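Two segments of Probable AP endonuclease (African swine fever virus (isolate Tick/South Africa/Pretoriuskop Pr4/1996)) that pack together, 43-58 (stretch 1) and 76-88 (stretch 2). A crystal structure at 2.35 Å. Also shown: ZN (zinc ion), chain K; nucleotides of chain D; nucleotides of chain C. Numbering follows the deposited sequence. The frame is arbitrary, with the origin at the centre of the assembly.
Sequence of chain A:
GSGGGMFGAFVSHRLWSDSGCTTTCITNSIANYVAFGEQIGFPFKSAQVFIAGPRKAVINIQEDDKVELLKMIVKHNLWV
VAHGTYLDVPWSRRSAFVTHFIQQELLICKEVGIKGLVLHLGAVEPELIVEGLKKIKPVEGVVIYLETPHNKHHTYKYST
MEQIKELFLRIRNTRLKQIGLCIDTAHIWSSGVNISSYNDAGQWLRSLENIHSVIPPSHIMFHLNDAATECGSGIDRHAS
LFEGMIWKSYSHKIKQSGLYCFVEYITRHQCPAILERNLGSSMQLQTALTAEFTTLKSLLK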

# COMPACT_ATOMS: atom_id res chain seq x y z
N PRO A 43 11.92 14.17 -4.21
CA PRO A 43 11.13 13.91 -5.43
C PRO A 43 10.34 12.61 -5.32
O PRO A 43 10.91 11.52 -5.37
CB PRO A 43 12.20 13.83 -6.53
N PHE A 44 9.02 12.74 -5.17
CA PHE A 44 8.17 11.57 -5.03
C PHE A 44 8.22 10.70 -6.28
O PHE A 44 8.03 11.20 -7.40
CB PHE A 44 6.73 11.99 -4.75
CG PHE A 44 6.54 12.67 -3.42
CD1 PHE A 44 7.22 12.23 -2.30
CD2 PHE A 44 5.67 13.74 -3.29
CE1 PHE A 44 7.05 12.84 -1.07
CE2 PHE A 44 5.49 14.36 -2.07
CZ PHE A 44 6.18 13.91 -0.96
N LYS A 45 8.49 9.41 -6.09
CA LYS A 45 8.50 8.46 -7.18
C LYS A 45 7.25 7.60 -7.23
O LYS A 45 7.02 6.93 -8.25
CB LYS A 45 9.74 7.55 -7.08
N SER A 46 6.43 7.61 -6.18
CA SER A 46 5.21 6.82 -6.14
C SER A 46 4.10 7.64 -5.49
O SER A 46 4.32 8.73 -4.95
CB SER A 46 5.42 5.50 -5.39
OG SER A 46 5.70 5.73 -4.01
N ALA A 47 2.89 7.09 -5.55
CA ALA A 47 1.71 7.69 -4.94
C ALA A 47 0.61 6.64 -4.90
O ALA A 47 0.66 5.63 -5.61
CB ALA A 47 1.24 8.93 -5.71
N GLN A 48 -0.36 6.85 -4.04
CA GLN A 48 -1.53 6.01 -3.90
C GLN A 48 -2.83 6.83 -3.89
O GLN A 48 -2.92 7.83 -3.25
CB GLN A 48 -1.43 5.12 -2.68
CG GLN A 48 -2.61 4.20 -2.49
CD GLN A 48 -2.44 3.25 -1.32
OE1 GLN A 48 -1.81 2.25 -1.42
NE2 GLN A 48 -3.02 3.60 -0.22
N VAL A 49 -3.84 6.40 -4.62
CA VAL A 49 -5.10 7.11 -4.72
C VAL A 49 -6.25 6.12 -4.70
O VAL A 49 -6.09 4.93 -4.97
CB VAL A 49 -5.18 7.98 -6.00
CG1 VAL A 49 -4.21 9.15 -5.92
CG2 VAL A 49 -4.92 7.13 -7.23
N PHE A 50 -7.44 6.63 -4.37
CA PHE A 50 -8.69 5.92 -4.57
C PHE A 50 -9.31 6.40 -5.88
O PHE A 50 -9.62 7.59 -6.02
CB PHE A 50 -9.67 6.17 -3.42
CG PHE A 50 -9.31 5.48 -2.14
CD1 PHE A 50 -9.40 4.11 -2.01
CD2 PHE A 50 -8.90 6.22 -1.03
CE1 PHE A 50 -9.08 3.47 -0.83
CE2 PHE A 50 -8.57 5.59 0.15
CZ PHE A 50 -8.66 4.22 0.26
N ILE A 51 -9.48 5.48 -6.83
CA ILE A 51 -10.27 5.80 -8.02
C ILE A 51 -11.74 5.45 -7.83
O ILE A 51 -12.57 5.82 -8.68
CB ILE A 51 -9.73 5.09 -9.28
CG1 ILE A 51 -9.91 3.58 -9.16
CG2 ILE A 51 -8.27 5.45 -9.50
CD1 ILE A 51 -9.38 2.81 -10.36
N ALA A 52 -12.09 4.77 -6.75
CA ALA A 52 -13.47 4.41 -6.45
C ALA A 52 -13.63 4.32 -4.94
O ALA A 52 -12.67 4.10 -4.20
CB ALA A 52 -13.87 3.09 -7.12
N GLY A 53 -14.87 4.51 -4.49
CA GLY A 53 -15.20 4.39 -3.08
C GLY A 53 -14.65 5.49 -2.19
O GLY A 53 -14.87 6.67 -2.46
N PRO A 54 -13.92 5.11 -1.13
CA PRO A 54 -13.61 3.72 -0.78
C PRO A 54 -14.71 3.02 0.01
O PRO A 54 -14.58 1.84 0.33
CB PRO A 54 -12.36 3.86 0.08
CG PRO A 54 -12.54 5.17 0.76
CD PRO A 54 -13.25 6.06 -0.23
N ARG A 55 -15.79 3.74 0.34
CA ARG A 55 -16.87 3.19 1.14
C ARG A 55 -18.15 2.97 0.34
O ARG A 55 -19.19 2.69 0.94
CB ARG A 55 -17.15 4.09 2.34
CG ARG A 55 -15.93 4.41 3.18
CD ARG A 55 -16.35 4.97 4.53
NE ARG A 55 -15.21 5.51 5.28
CZ ARG A 55 -15.28 5.91 6.54
NH1 ARG A 55 -16.43 5.82 7.21
NH2 ARG A 55 -14.20 6.39 7.15
N LYS A 56 -18.10 3.09 -0.98
CA LYS A 56 -19.29 2.90 -1.80
C LYS A 56 -18.87 2.34 -3.15
O LYS A 56 -17.82 2.71 -3.68
CB LYS A 56 -20.07 4.20 -1.97
N ALA A 57 -19.70 1.46 -3.71
CA ALA A 57 -19.41 0.83 -4.99
C ALA A 57 -19.72 1.79 -6.15
O ALA A 57 -20.60 1.58 -6.97
CB ALA A 57 -20.20 -0.47 -5.13
N VAL A 58 -18.94 2.87 -6.20
CA VAL A 58 -19.07 3.89 -7.24
C VAL A 58 -17.68 4.31 -7.68
O VAL A 58 -16.80 4.56 -6.85
CB VAL A 58 -19.88 5.11 -6.75
CG1 VAL A 58 -21.37 4.81 -6.80
CG2 VAL A 58 -19.46 5.50 -5.34
N HIS A 76 5.89 12.73 -15.29
CA HIS A 76 6.76 12.63 -14.12
C HIS A 76 7.24 11.21 -13.87
O HIS A 76 8.03 11.01 -12.94
CB HIS A 76 6.04 13.16 -12.88
CG HIS A 76 5.76 14.63 -12.92
ND1 HIS A 76 6.67 15.57 -12.48
CD2 HIS A 76 4.69 15.33 -13.36
CE1 HIS A 76 6.16 16.78 -12.64
NE2 HIS A 76 4.96 16.66 -13.17
N ASN A 77 6.80 10.24 -14.67
CA ASN A 77 7.20 8.84 -14.51
C ASN A 77 6.88 8.34 -13.10
O ASN A 77 7.75 7.83 -12.39
CB ASN A 77 8.68 8.66 -14.84
CG ASN A 77 9.08 7.21 -14.93
OD1 ASN A 77 8.32 6.37 -15.42
ND2 ASN A 77 10.27 6.89 -14.44
N LEU A 78 5.62 8.50 -12.71
CA LEU A 78 5.18 8.13 -11.37
C LEU A 78 4.70 6.69 -11.34
O LEU A 78 4.02 6.22 -12.26
CB LEU A 78 4.06 9.05 -10.90
CG LEU A 78 4.47 10.40 -10.29
CD1 LEU A 78 3.24 11.26 -10.05
CD2 LEU A 78 5.24 10.18 -9.00
N TRP A 79 5.06 5.97 -10.27
CA TRP A 79 4.53 4.64 -10.01
C TRP A 79 3.31 4.81 -9.12
O TRP A 79 3.44 4.93 -7.90
CB TRP A 79 5.58 3.74 -9.37
CG TRP A 79 5.21 2.29 -9.37
CD1 TRP A 79 5.60 1.35 -10.29
CD2 TRP A 79 4.38 1.61 -8.42
NE1 TRP A 79 5.06 0.13 -9.96
CE2 TRP A 79 4.31 0.26 -8.83
CE3 TRP A 79 3.70 2.00 -7.27
CZ2 TRP A 79 3.58 -0.69 -8.12
CZ3 TRP A 79 2.97 1.06 -6.57
CH2 TRP A 79 2.92 -0.27 -7.00
N VAL A 80 2.13 4.82 -9.72
CA VAL A 80 0.89 5.06 -8.99
C VAL A 80 0.16 3.74 -8.83
O VAL A 80 0.05 2.94 -9.77
CB VAL A 80 0.01 6.09 -9.72
CG1 VAL A 80 -1.22 6.42 -8.89
CG2 VAL A 80 0.81 7.35 -10.02
N VAL A 81 -0.34 3.49 -7.62
CA VAL A 81 -1.16 2.33 -7.33
C VAL A 81 -2.50 2.82 -6.81
O VAL A 81 -2.59 3.85 -6.13
CB VAL A 81 -0.48 1.37 -6.32
CG1 VAL A 81 -0.33 2.04 -4.95
CG2 VAL A 81 -1.25 0.06 -6.21
N ALA A 82 -3.56 2.10 -7.16
CA ALA A 82 -4.90 2.42 -6.70
C ALA A 82 -5.26 1.50 -5.53
O ALA A 82 -5.01 0.30 -5.59
CB ALA A 82 -5.93 2.26 -7.82
N HIS A 83 -5.81 2.08 -4.47
CA HIS A 83 -6.33 1.30 -3.36
C HIS A 83 -7.79 0.97 -3.63
O HIS A 83 -8.58 1.86 -3.95
CB HIS A 83 -6.18 2.05 -2.04
CG HIS A 83 -6.35 1.18 -0.83
ND1 HIS A 83 -7.48 0.43 -0.60
CD2 HIS A 83 -5.53 0.94 0.22
CE1 HIS A 83 -7.35 -0.23 0.53
NE2 HIS A 83 -6.17 0.06 1.05
N GLY A 84 -8.13 -0.31 -3.54
CA GLY A 84 -9.50 -0.72 -3.76
C GLY A 84 -10.42 -0.23 -2.67
O GLY A 84 -10.00 0.17 -1.58
N THR A 85 -11.72 -0.25 -2.97
CA THR A 85 -12.71 0.11 -1.97
C THR A 85 -12.74 -0.93 -0.86
O THR A 85 -12.24 -2.05 -1.00
CB THR A 85 -14.10 0.24 -2.60
OG1 THR A 85 -14.61 -1.07 -2.88
CG2 THR A 85 -14.02 1.02 -3.90
N TYR A 86 -13.35 -0.54 0.26
CA TYR A 86 -13.50 -1.48 1.37
C TYR A 86 -14.53 -2.56 1.09
O TYR A 86 -14.61 -3.53 1.85
CB TYR A 86 -13.86 -0.71 2.65
CG TYR A 86 -12.83 0.32 3.04
CD1 TYR A 86 -11.48 0.11 2.77
CD2 TYR A 86 -13.20 1.50 3.67
CE1 TYR A 86 -10.53 1.05 3.13
CE2 TYR A 86 -12.26 2.45 4.02
CZ TYR A 86 -10.92 2.21 3.75
OH TYR A 86 -9.97 3.14 4.10
N LEU A 87 -15.31 -2.42 0.02
CA LEU A 87 -16.30 -3.41 -0.37
C LEU A 87 -15.76 -4.44 -1.36
O LEU A 87 -16.51 -5.31 -1.80
CB LEU A 87 -17.53 -2.73 -0.99
CG LEU A 87 -17.97 -1.37 -0.45
CD1 LEU A 87 -19.18 -0.86 -1.22
CD2 LEU A 87 -18.28 -1.44 1.04
N ASP A 88 -14.47 -4.35 -1.71
CA ASP A 88 -13.87 -5.25 -2.70
C ASP A 88 -13.43 -6.54 -2.01
O ASP A 88 -12.25 -6.85 -1.87
CB ASP A 88 -12.71 -4.56 -3.40
CG ASP A 88 -13.15 -3.42 -4.29
OD1 ASP A 88 -14.33 -3.41 -4.72
OD2 ASP A 88 -12.33 -2.53 -4.57
ZN ZN K . -5.23 -0.82 2.79
P DG D 10 -21.93 -4.96 2.13
OP1 DG D 10 -22.20 -6.38 2.40
OP2 DG D 10 -22.39 -3.92 3.08
O5' DG D 10 -20.35 -4.77 1.92
C5' DG D 10 -19.64 -5.64 1.05
C4' DG D 10 -18.44 -6.24 1.76
O4' DG D 10 -17.57 -5.18 2.22
C3' DG D 10 -18.76 -7.08 2.98
O3' DG D 10 -17.80 -8.12 3.10
C2' DG D 10 -18.64 -6.08 4.13
C1' DG D 10 -17.52 -5.16 3.63
N9 DG D 10 -17.66 -3.78 4.07
C8 DG D 10 -18.78 -2.98 3.97
N7 DG D 10 -18.61 -1.78 4.44
C5 DG D 10 -17.29 -1.77 4.89
C6 DG D 10 -16.54 -0.74 5.50
O6 DG D 10 -16.90 0.41 5.77
N1 DG D 10 -15.24 -1.15 5.79
C2 DG D 10 -14.74 -2.40 5.53
N2 DG D 10 -13.46 -2.61 5.89
N3 DG D 10 -15.43 -3.38 4.96
C4 DG D 10 -16.69 -2.99 4.67
P DG D 8 -26.87 4.61 3.68
OP1 DG D 8 -28.28 5.01 3.48
OP2 DG D 8 -26.44 3.98 4.95
O5' DG D 8 -26.41 3.65 2.50
C5' DG D 8 -25.19 2.94 2.60
C4' DG D 8 -24.25 3.29 1.46
O4' DG D 8 -23.55 4.53 1.77
C3' DG D 8 -23.16 2.26 1.22
O3' DG D 8 -22.83 2.18 -0.16
C2' DG D 8 -22.00 2.79 2.06
C1' DG D 8 -22.16 4.30 1.88
N9 DG D 8 -21.64 5.06 3.01
C8 DG D 8 -22.11 5.05 4.30
N7 DG D 8 -21.45 5.83 5.10
C5 DG D 8 -20.46 6.39 4.30
C6 DG D 8 -19.44 7.32 4.62
O6 DG D 8 -19.20 7.84 5.72
N1 DG D 8 -18.66 7.63 3.51
C2 DG D 8 -18.84 7.11 2.25
N2 DG D 8 -17.99 7.53 1.31
N3 DG D 8 -19.80 6.24 1.94
C4 DG D 8 -20.57 5.93 3.01
P DC C 2 -8.98 6.31 5.05
OP1 DC C 2 -9.05 7.32 6.13
OP2 DC C 2 -9.29 4.89 5.34
O5' DC C 2 -9.91 6.78 3.85
C5' DC C 2 -9.87 8.12 3.40
C4' DC C 2 -10.63 8.27 2.09
O4' DC C 2 -12.04 7.99 2.31
C3' DC C 2 -10.57 9.65 1.45
O3' DC C 2 -10.60 9.51 0.04
C2' DC C 2 -11.83 10.32 1.99
C1' DC C 2 -12.81 9.15 2.05
N1 DC C 2 -13.83 9.28 3.13
C2 DC C 2 -15.13 8.83 2.90
O2 DC C 2 -15.42 8.34 1.80
N3 DC C 2 -16.05 8.95 3.90
C4 DC C 2 -15.70 9.48 5.07
N4 DC C 2 -16.63 9.58 6.02
C5 DC C 2 -14.37 9.94 5.32
C6 DC C 2 -13.48 9.82 4.33

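The two stretches pair as neighbouring parallel strands, their axes 20° apart and 4.7 Å at closest approach, and the backbone ladder follows the parallel pattern in which one strand's amides and carbonyls alternate between flanking residues of the other. Trp79 N donates to Lys45 O (3.0 Å, 173°), and Trp79 O accepts from Ala47 N (3.2 Å, 146°). Ala47 O then takes Val81 N (3.1 Å, 167°), Val81 O takes Val49 N (3.2 Å, 156°), and Val49 O closes the series with His83 N (2.9 Å, 162°). Four of these carbonyls, all but Lys45 O, also receive CA-H contacts, such as Gln48 CA to Val81 O at 3.3 Å with 154° at the hydrogen.

Side chains alternate across the sheet. Ser46, Trp79, Gln48 and Val81 share one face; Ala47, Val80, Val49 and Ala82 share the other, where Val49 CG2 meets Val80 CG1 at 4.1 Å. The polar ends of Ser46 and Gln48 are satisfied elsewhere in the structure.

His83 uses both ring nitrogens: ND1 donates to Gly84 O (2.7 Å, 155°), leaving NE2 free to bind the zinc ion at 2.2 Å. The Phe50 ring lies obliquely to this imidazole, with centroids 5.1 Å apart and planes at 53°.

Beyond the strands, one further backbone bond joins the loops: Tyr86 N donates to Pro54 O (2.7 Å, 168°). Pro54, preceded by a cis peptide, places CB over the Tyr86 ring, 4.2 Å from its centroid and 12° off the normal, a CH-pi contact. Thr85 begins a type I turn closed by Asp88 N to Thr85 O (3.3 Å); Thr85 OG1 accepts from Leu87 N (3.3 Å, 137°). Leu87 CD1 packs against Ala57 CB at 4.1 Å. Arg55 NE is the exception to this accounting, buried by the contact without a polar partner in the model.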